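Side-chain contacts in arginine kinase (Anthopleura japonica, PDB 4RF6), which catalyses the reversible transfer of the terminal phosphate of ATP to L-arginine, giving phospho-L-arginine and ADP, with two tandem kinase units in one chain: residues Val249-Arg252 against Leu253-Val257; Gln267-Lys270 against Lys271-Tyr274; Gly341-Glu344 against Val345-Val348; Cys347-Asp350 against Met351-Val355. All blocks are in the same frame, centred on the assembly; numbering follows the deposited sequence.

Contact 1: Val249-Arg252 against Leu253-Val257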
ATOM      1  N   VAL A 249       3.323   8.417 -12.046  1.00 24.37           N
ATOM      2  CA  VAL A 249       3.100   7.085 -12.609  1.00 20.15           C
ATOM      3  C   VAL A 249       3.168   7.109 -14.141  1.00 21.75           C
ATOM      4  O   VAL A 249       3.771   6.231 -14.761  1.00 19.99           O
ATOM      5  CB  VAL A 249       1.742   6.506 -12.168  1.00 16.85           C
ATOM      6  CG1 VAL A 249       1.387   5.264 -12.987  1.00 21.33           C
ATOM      7  CG2 VAL A 249       1.743   6.178 -10.681  1.00 16.02           C
ATOM      8  N   PHE A 250       2.538   8.115 -14.739  1.00 23.24           N
ATOM      9  CA  PHE A 250       2.506   8.242 -16.190  1.00 26.39           C
ATOM     10  C   PHE A 250       3.864   8.662 -16.734  1.00 29.06           C
ATOM     11  O   PHE A 250       4.269   8.235 -17.819  1.00 29.60           O
ATOM     12  CB  PHE A 250       1.430   9.240 -16.620  1.00 24.54           C
ATOM     13  CG  PHE A 250       1.190   9.269 -18.106  1.00 24.22           C
ATOM     14  CD1 PHE A 250       0.901   8.099 -18.797  1.00 22.36           C
ATOM     15  CD2 PHE A 250       1.245  10.465 -18.809  1.00 26.18           C
ATOM     16  CE1 PHE A 250       0.680   8.117 -20.168  1.00 24.18           C
ATOM     17  CE2 PHE A 250       1.023  10.498 -20.180  1.00 27.22           C
ATOM     18  CZ  PHE A 250       0.738   9.321 -20.862  1.00 26.69           C
ATOM     19  N   SER A 251       4.565   9.502 -15.977  1.00 28.11           N
ATOM     20  CA  SER A 251       5.919   9.913 -16.342  1.00 30.24           C
ATOM     21  C   SER A 251       6.847   8.700 -16.442  1.00 26.20           C
ATOM     22  O   SER A 251       7.563   8.535 -17.434  1.00 24.45           O
ATOM     23  CB  SER A 251       6.463  10.922 -15.321  1.00 31.82           C
ATOM     24  OG  SER A 251       7.811  11.242 -15.586  1.00 33.92           O
ATOM     25  N   ARG A 252       6.822   7.862 -15.407  1.00 22.03           N
ATOM     26  CA  ARG A 252       7.619   6.640 -15.357  1.00 23.05           C
ATOM     27  C   ARG A 252       7.238   5.701 -16.502  1.00 25.01           C
ATOM     28  O   ARG A 252       8.109   5.116 -17.155  1.00 27.49           O
ATOM     29  CB  ARG A 252       7.437   5.953 -13.996  1.00 23.15           C
ATOM     30  CG  ARG A 252       8.210   4.649 -13.819  1.00 23.34           C
ATOM     31  CD  ARG A 252       8.259   4.217 -12.355  1.00 25.21           C
ATOM     32  NE  ARG A 252       6.927   3.960 -11.805  1.00 27.97           N
ATOM     33  CZ  ARG A 252       6.330   4.719 -10.888  1.00 28.96           C
ATOM     34  NH1 ARG A 252       6.942   5.789 -10.399  1.00 29.23           N
ATOM     35  NH2 ARG A 252       5.119   4.401 -10.451  1.00 30.42           N
ATOM     36  N   LEU A 253       5.936   5.574 -16.754  1.00 23.62           N
ATOM     37  CA  LEU A 253       5.457   4.750 -17.861  1.00 25.19           C
ATOM     38  C   LEU A 253       6.026   5.247 -19.184  1.00 26.40           C
ATOM     39  O   LEU A 253       6.628   4.479 -19.945  1.00 27.84           O
ATOM     40  CB  LEU A 253       3.929   4.752 -17.928  1.00 23.51           C
ATOM     41  CG  LEU A 253       3.350   3.914 -19.070  1.00 23.72           C
ATOM     42  CD1 LEU A 253       3.759   2.460 -18.918  1.00 23.11           C
ATOM     43  CD2 LEU A 253       1.834   4.037 -19.151  1.00 24.82           C
ATOM     44  N   CYS A 254       5.836   6.537 -19.446  1.00 21.56           N
ATOM     45  CA  CYS A 254       6.277   7.138 -20.699  1.00 23.11           C
ATOM     46  C   CYS A 254       7.776   6.990 -20.918  1.00 24.71           C
ATOM     47  O   CYS A 254       8.214   6.618 -22.010  1.00 23.90           O
ATOM     48  CB  CYS A 254       5.867   8.607 -20.754  1.00 23.92           C
ATOM     49  SG  CYS A 254       4.102   8.811 -21.062  1.00 29.18           S
ATOM     50  N   ARG A 255       8.552   7.271 -19.875  1.00 26.73           N
ATOM     51  CA  ARG A 255      10.006   7.132 -19.934  1.00 30.16           C
ATOM     52  C   ARG A 255      10.421   5.769 -20.486  1.00 30.61           C
ATOM     53  O   ARG A 255      11.264   5.680 -21.379  1.00 31.16           O
ATOM     54  CB  ARG A 255      10.620   7.356 -18.549  1.00 33.81           C
ATOM     55  CG  ARG A 255      11.402   8.661 -18.415  1.00 39.97           C
ATOM     56  CD  ARG A 255      11.200   9.290 -17.042  1.00 42.54           C
ATOM     57  NE  ARG A 255      11.462   8.336 -15.968  1.00 43.56           N
ATOM     58  CZ  ARG A 255      10.866   8.365 -14.780  1.00 44.24           C
ATOM     59  NH1 ARG A 255       9.969   9.302 -14.505  1.00 44.71           N
ATOM     60  NH2 ARG A 255      11.162   7.451 -13.869  1.00 43.70           N
ATOM     61  N   ALA A 256       9.803   4.709 -19.973  1.00 27.14           N
ATOM     62  CA  ALA A 256      10.138   3.354 -20.408  1.00 26.85           C
ATOM     63  C   ALA A 256       9.625   3.044 -21.813  1.00 25.84           C
ATOM     64  O   ALA A 256      10.347   2.464 -22.628  1.00 25.33           O
ATOM     65  CB  ALA A 256       9.614   2.333 -19.418  1.00 22.57           C
ATOM     66  N   VAL A 257       8.371   3.408 -22.082  1.00 23.42           N
ATOM     67  CA  VAL A 257       7.733   3.079 -23.354  1.00 24.86           C
ATOM     68  C   VAL A 257       8.394   3.811 -24.523  1.00 28.19           C
ATOM     69  O   VAL A 257       8.649   3.221 -25.578  1.00 29.66           O
ATOM     70  CB  VAL A 257       6.216   3.376 -23.326  1.00 24.16           C
ATOM     71  CG1 VAL A 257       5.602   3.160 -24.704  1.00 18.54           C
ATOM     72  CG2 VAL A 257       5.514   2.494 -22.288  1.00 24.15           C
TER
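Two turns of helix 246-264, which packs against the antiparallel sheet of the catalytic domain, bring F250 and C254 together in a Cys sulfur-aromatic contact. SG of C254 lies over one face of the F250 ring, 3.5 Å from the ring centroid and 17° off the ring normal. It is shifted toward the rim, with CZ of F250 as its nearest ring atom at 3.4 Å. C254 turns SG beside its own N (chi1 -74°), and the sulfur thereby reaches back to the ring one turn earlier. CD2 of L253 approaches CD1 of F250 at 4.2 Å, and L253 continues onto I132 of strand 127-136, a predicted ATP-site residue. On the polar flank the R255 chain bends at chi2 and chi3 and folds back over the preceding turn. NH1 of R255 gives a weak hydrogen bond to OG of S251 at 3.1 Å, bent to 132°, with OG near the guanidinium plane. One face of that guanidinium covers CA of R252. The stronger partners of the two arginines lie outside the helix: R255 pairs with D169, and R252 with E241. A buried, polarisable sulfur and ring thus sit beside two guanidinium groups, R255 at the exposed flank and R252 buried, each probably balanced mainly by its own carboxylate.

Contact 2: Gln267-Lys270 against Lys271-Tyr274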
ATOM      1  N   GLN A 267       3.970  -1.459 -33.606  1.00 27.17           N
ATOM      2  CA  GLN A 267       2.910  -1.557 -34.612  1.00 26.98           C
ATOM      3  C   GLN A 267       1.842  -0.512 -34.318  1.00 26.79           C
ATOM      4  O   GLN A 267       1.371  -0.407 -33.184  1.00 27.94           O
ATOM      5  CB  GLN A 267       2.303  -2.959 -34.637  1.00 25.49           C
ATOM      6  CG  GLN A 267       3.310  -4.044 -34.983  1.00 27.38           C
ATOM      7  CD  GLN A 267       2.685  -5.420 -35.073  1.00 27.47           C
ATOM      8  OE1 GLN A 267       1.599  -5.589 -35.629  1.00 23.37           O
ATOM      9  NE2 GLN A 267       3.371  -6.415 -34.527  1.00 29.45           N
ATOM     10  N   HIS A 268       1.458   0.245 -35.343  1.00 27.58           N
ATOM     11  CA  HIS A 268       0.724   1.493 -35.156  1.00 29.46           C
ATOM     12  C   HIS A 268       0.177   1.982 -36.504  1.00 32.40           C
ATOM     13  O   HIS A 268       0.906   1.997 -37.499  1.00 34.46           O
ATOM     14  CB  HIS A 268       1.694   2.522 -34.557  1.00 30.92           C
ATOM     15  CG  HIS A 268       1.072   3.835 -34.192  1.00 30.89           C
ATOM     16  ND1 HIS A 268       0.993   4.892 -35.075  1.00 31.51           N
ATOM     17  CD2 HIS A 268       0.532   4.277 -33.030  1.00 29.88           C
ATOM     18  CE1 HIS A 268       0.421   5.924 -34.478  1.00 28.83           C
ATOM     19  NE2 HIS A 268       0.126   5.574 -33.238  1.00 29.19           N
ATOM     20  N   THR A 269      -1.104   2.361 -36.544  1.00 32.53           N
ATOM     21  CA  THR A 269      -1.738   2.897 -37.763  1.00 30.60           C
ATOM     22  C   THR A 269      -2.615   4.105 -37.415  1.00 28.58           C
ATOM     23  O   THR A 269      -3.089   4.213 -36.281  1.00 24.59           O
ATOM     24  CB  THR A 269      -2.647   1.859 -38.460  1.00 31.64           C
ATOM     25  OG1 THR A 269      -3.824   1.648 -37.670  1.00 31.65           O
ATOM     26  CG2 THR A 269      -1.919   0.530 -38.673  1.00 32.10           C
ATOM     27  N   LYS A 270      -2.829   5.012 -38.365  1.00 21.90           N
ATOM     28  CA  LYS A 270      -3.654   6.194 -38.096  1.00 24.55           C
ATOM     29  C   LYS A 270      -5.047   5.805 -37.587  1.00 23.70           C
ATOM     30  O   LYS A 270      -5.555   6.371 -36.621  1.00 25.76           O
ATOM     31  CB  LYS A 270      -3.798   7.055 -39.355  1.00 28.95           C
ATOM     32  CG  LYS A 270      -4.655   8.302 -39.138  1.00 34.27           C
ATOM     33  CD  LYS A 270      -4.113   9.139 -37.979  1.00 37.93           C
ATOM     34  CE  LYS A 270      -5.010  10.328 -37.661  1.00 42.91           C
ATOM     35  NZ  LYS A 270      -4.451  11.149 -36.551  1.00 44.02           N
ATOM     36  N   LYS A 271      -5.640   4.812 -38.243  1.00 24.23           N
ATOM     37  CA  LYS A 271      -7.006   4.373 -37.958  1.00 27.93           C
ATOM     38  C   LYS A 271      -7.153   3.614 -36.636  1.00 25.46           C
ATOM     39  O   LYS A 271      -8.146   3.793 -35.921  1.00 26.48           O
ATOM     40  CB  LYS A 271      -7.478   3.479 -39.101  1.00 33.98           C
ATOM     41  CG  LYS A 271      -8.968   3.410 -39.297  1.00 39.68           C
ATOM     42  CD  LYS A 271      -9.298   2.925 -40.712  1.00 42.68           C
ATOM     43  CE  LYS A 271      -8.430   1.739 -41.118  1.00 42.18           C
ATOM     44  NZ  LYS A 271      -8.659   1.330 -42.534  1.00 41.55           N
ATOM     45  N   HIS A 272      -6.176   2.764 -36.321  1.00 24.73           N
ATOM     46  CA  HIS A 272      -6.290   1.854 -35.176  1.00 27.13           C
ATOM     47  C   HIS A 272      -5.510   2.256 -33.924  1.00 28.60           C
ATOM     48  O   HIS A 272      -5.725   1.678 -32.858  1.00 27.70           O
ATOM     49  CB  HIS A 272      -5.831   0.435 -35.548  1.00 27.92           C
ATOM     50  CG  HIS A 272      -6.645  -0.224 -36.616  1.00 31.60           C
ATOM     51  ND1 HIS A 272      -6.295  -0.182 -37.950  1.00 33.46           N
ATOM     52  CD2 HIS A 272      -7.775  -0.968 -36.549  1.00 32.14           C
ATOM     53  CE1 HIS A 272      -7.179  -0.860 -38.657  1.00 32.36           C
ATOM     54  NE2 HIS A 272      -8.089  -1.348 -37.832  1.00 30.31           N
ATOM     55  N   GLY A 273      -4.585   3.201 -34.036  1.00 26.64           N
ATOM     56  CA  GLY A 273      -3.697   3.452 -32.912  1.00 23.71           C
ATOM     57  C   GLY A 273      -2.727   2.286 -32.813  1.00 19.80           C
ATOM     58  O   GLY A 273      -2.366   1.683 -33.829  1.00 16.85           O
ATOM     59  N   TYR A 274      -2.305   1.945 -31.602  1.00 19.22           N
ATOM     60  CA  TYR A 274      -1.442   0.782 -31.436  1.00 19.60           C
ATOM     61  C   TYR A 274      -2.199  -0.527 -31.657  1.00 21.14           C
ATOM     62  O   TYR A 274      -3.295  -0.731 -31.125  1.00 23.67           O
ATOM     63  CB  TYR A 274      -0.744   0.820 -30.075  1.00 17.35           C
ATOM     64  CG  TYR A 274       0.196   1.995 -29.988  1.00 21.03           C
ATOM     65  CD1 TYR A 274       1.426   1.966 -30.636  1.00 21.01           C
ATOM     66  CD2 TYR A 274      -0.159   3.149 -29.297  1.00 20.43           C
ATOM     67  CE1 TYR A 274       2.284   3.044 -30.580  1.00 22.56           C
ATOM     68  CE2 TYR A 274       0.693   4.231 -29.237  1.00 22.30           C
ATOM     69  CZ  TYR A 274       1.907   4.173 -29.887  1.00 23.31           C
ATOM     70  OH  TYR A 274       2.765   5.243 -29.830  1.00 26.96           O
TER
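Q267 starts the approach of a short beta hairpin: its O receives a CA-H...O contact from CA of Y274 at 3.5 Å and lies at the edge of the Y274 ring, near CD1. Its amide end leads off to the carbonyl of L138. H268 forms an antiparallel non-hydrogen-bonded pair with Y274, and their rings meet on one face of the two-stranded sheet. The arrangement is edge-to-face: CD2 of H268 stands over the Y274 ring, 3.3 Å from CE1, with the planes at 60° and the centroids 4.5 Å apart. NE2 of H268 hydrogen-bonds to OG of S108. The hydrogen-bonded pair follows, T269 with G273. N of T269 donates to O of G273 at 3.1 Å, and N of G273 returns a bond to O of T269 at 2.9 Å. The T269 side chain also closes the turn, since OG1, set between its own N and carbonyl carbon (chi1 71°), accepts from N of H272 at 2.9 Å. The same OG1 lies in the plane of the H272 ring at its edge, 3.1 Å from ND1. K270 and K271 make the bend, and NZ of K270 hydrogen-bonds to O of H106. G273 has a positive phi of 72°, a backbone setting that suits glycine. Besides the backbone pair, two side-chain contacts hold the hairpin: at the turn T269 OG1 satisfies a backbone N-H, and at the open end a histidine C-H edge meets the face of a tyrosine ring that also takes part in a cation-pi contact with R136.

Contact 3: Gly341-Glu344 against Val345-Val348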
ATOM      1  N   GLY A 341      -9.782   7.247 -30.087  1.00 25.61           N
ATOM      2  CA  GLY A 341     -10.337   8.572 -30.305  1.00 29.40           C
ATOM      3  C   GLY A 341      -9.857   9.582 -29.283  1.00 31.88           C
ATOM      4  O   GLY A 341     -10.252  10.748 -29.322  1.00 31.16           O
ATOM      5  N   LEU A 342      -9.017   9.128 -28.356  1.00 29.63           N
ATOM      6  CA  LEU A 342      -8.376  10.027 -27.400  1.00 26.83           C
ATOM      7  C   LEU A 342      -6.950   9.561 -27.178  1.00 27.61           C
ATOM      8  O   LEU A 342      -6.659   8.369 -27.274  1.00 26.44           O
ATOM      9  CB  LEU A 342      -9.147  10.089 -26.078  1.00 29.90           C
ATOM     10  CG  LEU A 342      -8.923   8.999 -25.026  1.00 31.30           C
ATOM     11  CD1 LEU A 342      -9.627   9.367 -23.730  1.00 30.81           C
ATOM     12  CD2 LEU A 342      -9.404   7.646 -25.522  1.00 30.42           C
ATOM     13  N   SER A 343      -6.050  10.497 -26.905  1.00 28.02           N
ATOM     14  CA  SER A 343      -4.648  10.146 -26.738  1.00 27.55           C
ATOM     15  C   SER A 343      -4.404   9.573 -25.346  1.00 24.79           C
ATOM     16  O   SER A 343      -5.271   9.661 -24.472  1.00 26.23           O
ATOM     17  CB  SER A 343      -3.762  11.370 -26.957  1.00 29.95           C
ATOM     18  OG  SER A 343      -3.960  12.328 -25.934  1.00 31.69           O
ATOM     19  N   GLU A 344      -3.230   8.981 -25.148  1.00 23.61           N
ATOM     20  CA  GLU A 344      -2.834   8.498 -23.829  1.00 25.04           C
ATOM     21  C   GLU A 344      -2.819   9.663 -22.848  1.00 27.44           C
ATOM     22  O   GLU A 344      -3.267   9.538 -21.705  1.00 26.25           O
ATOM     23  CB  GLU A 344      -1.455   7.846 -23.888  1.00 23.16           C
ATOM     24  CG  GLU A 344      -1.404   6.539 -24.668  1.00 25.66           C
ATOM     25  CD  GLU A 344      -1.288   6.749 -26.164  1.00 27.56           C
ATOM     26  OE1 GLU A 344      -1.382   7.914 -26.611  1.00 27.64           O
ATOM     27  OE2 GLU A 344      -1.104   5.745 -26.887  1.00 25.06           O
ATOM     28  N   VAL A 345      -2.307  10.801 -23.309  1.00 28.38           N
ATOM     29  CA  VAL A 345      -2.295  12.029 -22.515  1.00 26.72           C
ATOM     30  C   VAL A 345      -3.708  12.439 -22.109  1.00 25.24           C
ATOM     31  O   VAL A 345      -3.956  12.786 -20.951  1.00 26.67           O
ATOM     32  CB  VAL A 345      -1.611  13.183 -23.277  1.00 27.24           C
ATOM     33  CG1 VAL A 345      -2.045  14.546 -22.729  1.00 27.29           C
ATOM     34  CG2 VAL A 345      -0.100  13.039 -23.207  1.00 26.39           C
ATOM     35  N   GLN A 346      -4.630  12.396 -23.066  1.00 28.00           N
ATOM     36  CA  GLN A 346      -6.017  12.777 -22.815  1.00 29.77           C
ATOM     37  C   GLN A 346      -6.707  11.825 -21.840  1.00 28.82           C
ATOM     38  O   GLN A 346      -7.484  12.252 -20.979  1.00 25.46           O
ATOM     39  CB  GLN A 346      -6.801  12.853 -24.125  1.00 32.74           C
ATOM     40  CG  GLN A 346      -6.529  14.111 -24.935  1.00 37.25           C
ATOM     41  CD  GLN A 346      -7.267  14.131 -26.262  1.00 39.53           C
ATOM     42  OE1 GLN A 346      -7.390  13.106 -26.936  1.00 39.91           O
ATOM     43  NE2 GLN A 346      -7.764  15.303 -26.644  1.00 40.38           N
ATOM     44  N   CYS A 347      -6.420  10.536 -21.980  1.00 29.61           N
ATOM     45  CA  CYS A 347      -6.958   9.537 -21.064  1.00 30.55           C
ATOM     46  C   CYS A 347      -6.532   9.833 -19.624  1.00 26.12           C
ATOM     47  O   CYS A 347      -7.361   9.844 -18.708  1.00 26.68           O
ATOM     48  CB  CYS A 347      -6.509   8.131 -21.481  1.00 32.89           C
ATOM     49  SG  CYS A 347      -7.145   6.817 -20.414  1.00 30.30           S
ATOM     50  N   VAL A 348      -5.239  10.083 -19.431  1.00 23.47           N
ATOM     51  CA  VAL A 348      -4.703  10.407 -18.108  1.00 24.13           C
ATOM     52  C   VAL A 348      -5.293  11.705 -17.545  1.00 25.45           C
ATOM     53  O   VAL A 348      -5.617  11.789 -16.355  1.00 26.15           O
ATOM     54  CB  VAL A 348      -3.161  10.492 -18.133  1.00 20.18           C
ATOM     55  CG1 VAL A 348      -2.627  10.965 -16.804  1.00 20.59           C
ATOM     56  CG2 VAL A 348      -2.551   9.134 -18.499  1.00 21.70           C
TER
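The backbone passes from an extended approach at L342 and S343 into the first turn of helix 344-370, and S343, at the N-cap, faces Q346. The regular helical bonds begin at once, with N of C347 donating to O of S343 at 2.9 Å and N of V348 to O of E344 at 3.1 Å. Two reciprocal side-chain bonds reinforce this start. OG of S343 accepts from N of Q346 at 2.9 Å. In return OE1 of Q346 receives N of S343 at 2.9 Å, nearly straight at 162°, in the plane of the amide carbonyl and on a lone pair. The Q346 chain runs extended beyond CG (chi2 177°), which carries the amide back past the serine, CG lying 3.3 Å from OG of S343. The amide oxygen also comes within 3.3 Å of CA of L342. Farther out on L342, CD1 packs on C347, 4.0 Å from its CB, and gives the entry an apolar contact. The E344 chain bends at chi2, and its carboxylate pairs with R136 and the backbone N of D109, while its side chain and those of V345 and V348 touch F250 of helix 246-264. Serine and glutamine here form a capping box, the reciprocal N-cap motif that satisfies N-H groups lacking a helical acceptor where a helix opens, at the head of the long helix of this catalytic domain.

Contact 4: Cys347-Asp350 against Met351-Val355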
ATOM      1  N   CYS A 347      -6.420  10.536 -21.980  1.00 29.61           N
ATOM      2  CA  CYS A 347      -6.958   9.537 -21.064  1.00 30.55           C
ATOM      3  C   CYS A 347      -6.532   9.833 -19.624  1.00 26.12           C
ATOM      4  O   CYS A 347      -7.361   9.844 -18.708  1.00 26.68           O
ATOM      5  CB  CYS A 347      -6.509   8.131 -21.481  1.00 32.89           C
ATOM      6  SG  CYS A 347      -7.145   6.817 -20.414  1.00 30.30           S
ATOM      7  N   VAL A 348      -5.239  10.083 -19.431  1.00 23.47           N
ATOM      8  CA  VAL A 348      -4.703  10.407 -18.108  1.00 24.13           C
ATOM      9  C   VAL A 348      -5.293  11.705 -17.545  1.00 25.45           C
ATOM     10  O   VAL A 348      -5.617  11.789 -16.355  1.00 26.15           O
ATOM     11  CB  VAL A 348      -3.161  10.492 -18.133  1.00 20.18           C
ATOM     12  CG1 VAL A 348      -2.627  10.965 -16.804  1.00 20.59           C
ATOM     13  CG2 VAL A 348      -2.551   9.134 -18.499  1.00 21.70           C
ATOM     14  N   GLN A 349      -5.433  12.717 -18.396  1.00 25.62           N
ATOM     15  CA  GLN A 349      -5.953  14.003 -17.938  1.00 27.15           C
ATOM     16  C   GLN A 349      -7.418  13.879 -17.527  1.00 28.63           C
ATOM     17  O   GLN A 349      -7.833  14.443 -16.508  1.00 31.06           O
ATOM     18  CB  GLN A 349      -5.794  15.076 -19.016  1.00 29.47           C
ATOM     19  CG  GLN A 349      -5.863  16.510 -18.480  1.00 30.20           C
ATOM     20  CD  GLN A 349      -4.688  16.853 -17.574  1.00 30.25           C
ATOM     21  OE1 GLN A 349      -3.559  17.016 -18.037  1.00 31.88           O
ATOM     22  NE2 GLN A 349      -4.946  16.951 -16.277  1.00 32.68           N
ATOM     23  N   ASP A 350      -8.199  13.136 -18.312  1.00 27.13           N
ATOM     24  CA  ASP A 350      -9.593  12.865 -17.955  1.00 29.40           C
ATOM     25  C   ASP A 350      -9.652  12.104 -16.632  1.00 26.08           C
ATOM     26  O   ASP A 350     -10.508  12.359 -15.784  1.00 28.44           O
ATOM     27  CB  ASP A 350     -10.290  12.040 -19.041  1.00 31.31           C
ATOM     28  CG  ASP A 350     -10.567  12.835 -20.301  1.00 34.97           C
ATOM     29  OD1 ASP A 350     -10.416  14.072 -20.264  1.00 32.60           O
ATOM     30  OD2 ASP A 350     -10.944  12.209 -21.322  1.00 37.68           O
ATOM     31  N   MET A 351      -8.726  11.164 -16.477  1.00 20.91           N
ATOM     32  CA  MET A 351      -8.639  10.339 -15.279  1.00 23.99           C
ATOM     33  C   MET A 351      -8.363  11.212 -14.071  1.00 25.34           C
ATOM     34  O   MET A 351      -8.979  11.061 -13.011  1.00 24.69           O
ATOM     35  CB  MET A 351      -7.495   9.344 -15.427  1.00 27.78           C
ATOM     36  CG  MET A 351      -7.697   8.094 -14.631  1.00 34.95           C
ATOM     37  SD  MET A 351      -9.074   7.181 -15.344  1.00 46.72           S
ATOM     38  CE  MET A 351      -9.771   6.552 -13.833  1.00 46.97           C
ATOM     39  N   TYR A 352      -7.412  12.123 -14.241  1.00 25.34           N
ATOM     40  CA  TYR A 352      -7.024  13.052 -13.192  1.00 24.26           C
ATOM     41  C   TYR A 352      -8.160  14.022 -12.863  1.00 24.93           C
ATOM     42  O   TYR A 352      -8.506  14.216 -11.692  1.00 22.99           O
ATOM     43  CB  TYR A 352      -5.781  13.830 -13.635  1.00 27.55           C
ATOM     44  CG  TYR A 352      -5.331  14.873 -12.643  1.00 27.99           C
ATOM     45  CD1 TYR A 352      -4.531  14.528 -11.562  1.00 29.55           C
ATOM     46  CD2 TYR A 352      -5.707  16.204 -12.783  1.00 33.25           C
ATOM     47  CE1 TYR A 352      -4.116  15.478 -10.651  1.00 28.41           C
ATOM     48  CE2 TYR A 352      -5.301  17.163 -11.865  1.00 33.33           C
ATOM     49  CZ  TYR A 352      -4.507  16.789 -10.804  1.00 30.92           C
ATOM     50  OH  TYR A 352      -4.096  17.730  -9.887  1.00 32.74           O
ATOM     51  N   ASP A 353      -8.726  14.636 -13.900  1.00 26.13           N
ATOM     52  CA  ASP A 353      -9.782  15.627 -13.721  1.00 27.66           C
ATOM     53  C   ASP A 353     -11.027  14.963 -13.139  1.00 29.37           C
ATOM     54  O   ASP A 353     -11.700  15.524 -12.264  1.00 30.45           O
ATOM     55  CB  ASP A 353     -10.130  16.307 -15.052  1.00 29.47           C
ATOM     56  CG  ASP A 353      -8.975  17.115 -15.633  1.00 31.22           C
ATOM     57  OD1 ASP A 353      -7.986  17.361 -14.921  1.00 32.47           O
ATOM     58  OD2 ASP A 353      -9.071  17.513 -16.816  1.00 33.08           O
ATOM     59  N   GLY A 354     -11.325  13.761 -13.619  1.00 25.05           N
ATOM     60  CA  GLY A 354     -12.482  13.018 -13.151  1.00 27.06           C
ATOM     61  C   GLY A 354     -12.398  12.615 -11.689  1.00 28.55           C
ATOM     62  O   GLY A 354     -13.329  12.869 -10.916  1.00 28.96           O
ATOM     63  N   VAL A 355     -11.292  11.979 -11.309  1.00 26.89           N
ATOM     64  CA  VAL A 355     -11.065  11.586  -9.916  1.00 25.55           C
ATOM     65  C   VAL A 355     -11.075  12.811  -9.007  1.00 29.54           C
ATOM     66  O   VAL A 355     -11.626  12.777  -7.902  1.00 30.99           O
ATOM     67  CB  VAL A 355      -9.736  10.804  -9.750  1.00 23.71           C
ATOM     68  CG1 VAL A 355      -9.403  10.608  -8.276  1.00 22.30           C
ATOM     69  CG2 VAL A 355      -9.815   9.452 -10.455  1.00 24.10           C
TER
HETATM   70  O   HOH W   1      -9.757  16.494 -19.362  1.00 30.11           O
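Q349 reaches one turn along helix 344-370 to D353, over backbone bonds such as N of D353 to O of Q349 at 2.8 Å. From CB the chain runs out to CG and then bends at chi2 (66°), which swings the amide forward along the helix. CG passes 3.8 Å from OD2 of D353. Beyond CD, OE1 accepts from the backbone N of K116. NE2, which also has a hydrogen-bond partner outside the two segments, adds a weak, supplementary hydrogen bond to OD1 of D353 at 3.4 Å, fairly straight at 158°. NE2 also lies 3.7 Å from CD2 of Y352, whose side chain runs beside that of Q349 in the same direction, with the amide turned almost perpendicular to the ring (86°). Y352 continues to the carbonyl of P118 through its hydroxyl. The other carboxylate oxygen of D353 is tied to D350 by a water, which donates to OD1 of D350 at 2.7 Å and to OD2 of D353 at 2.8 Å. On a different side of the helix M351 packs on A288 and I334 of the central sheet. D353 is thus shared by an amide N-H and a water proton, and the water probably eases the repulsion between the two carboxylates, with OD1 of D350 and OD2 of D353 5.1 Å apart.

F250 of contact 1 is one meeting point of the two helices: its CD1 lies 3.6 Å from CG2 of V348, a residue common to contacts 3 and 4, and its CZ 4.0 Å from CB of E344 in contact 3. Contact 2 follows helix 246-264 in the chain and has its centre about 14 Å from that of contact 3, which it meets through CE2 of Y274, 3.3 Å from OE2 of E344; R136 is a partner of both residues. Contacts 3 and 4 run on along helix 344-370. The side chains of L253, V348 and M351 come within about 4 Å of those of predicted ATP-site residues, I132 or A288, consistent with these helices lying behind that site.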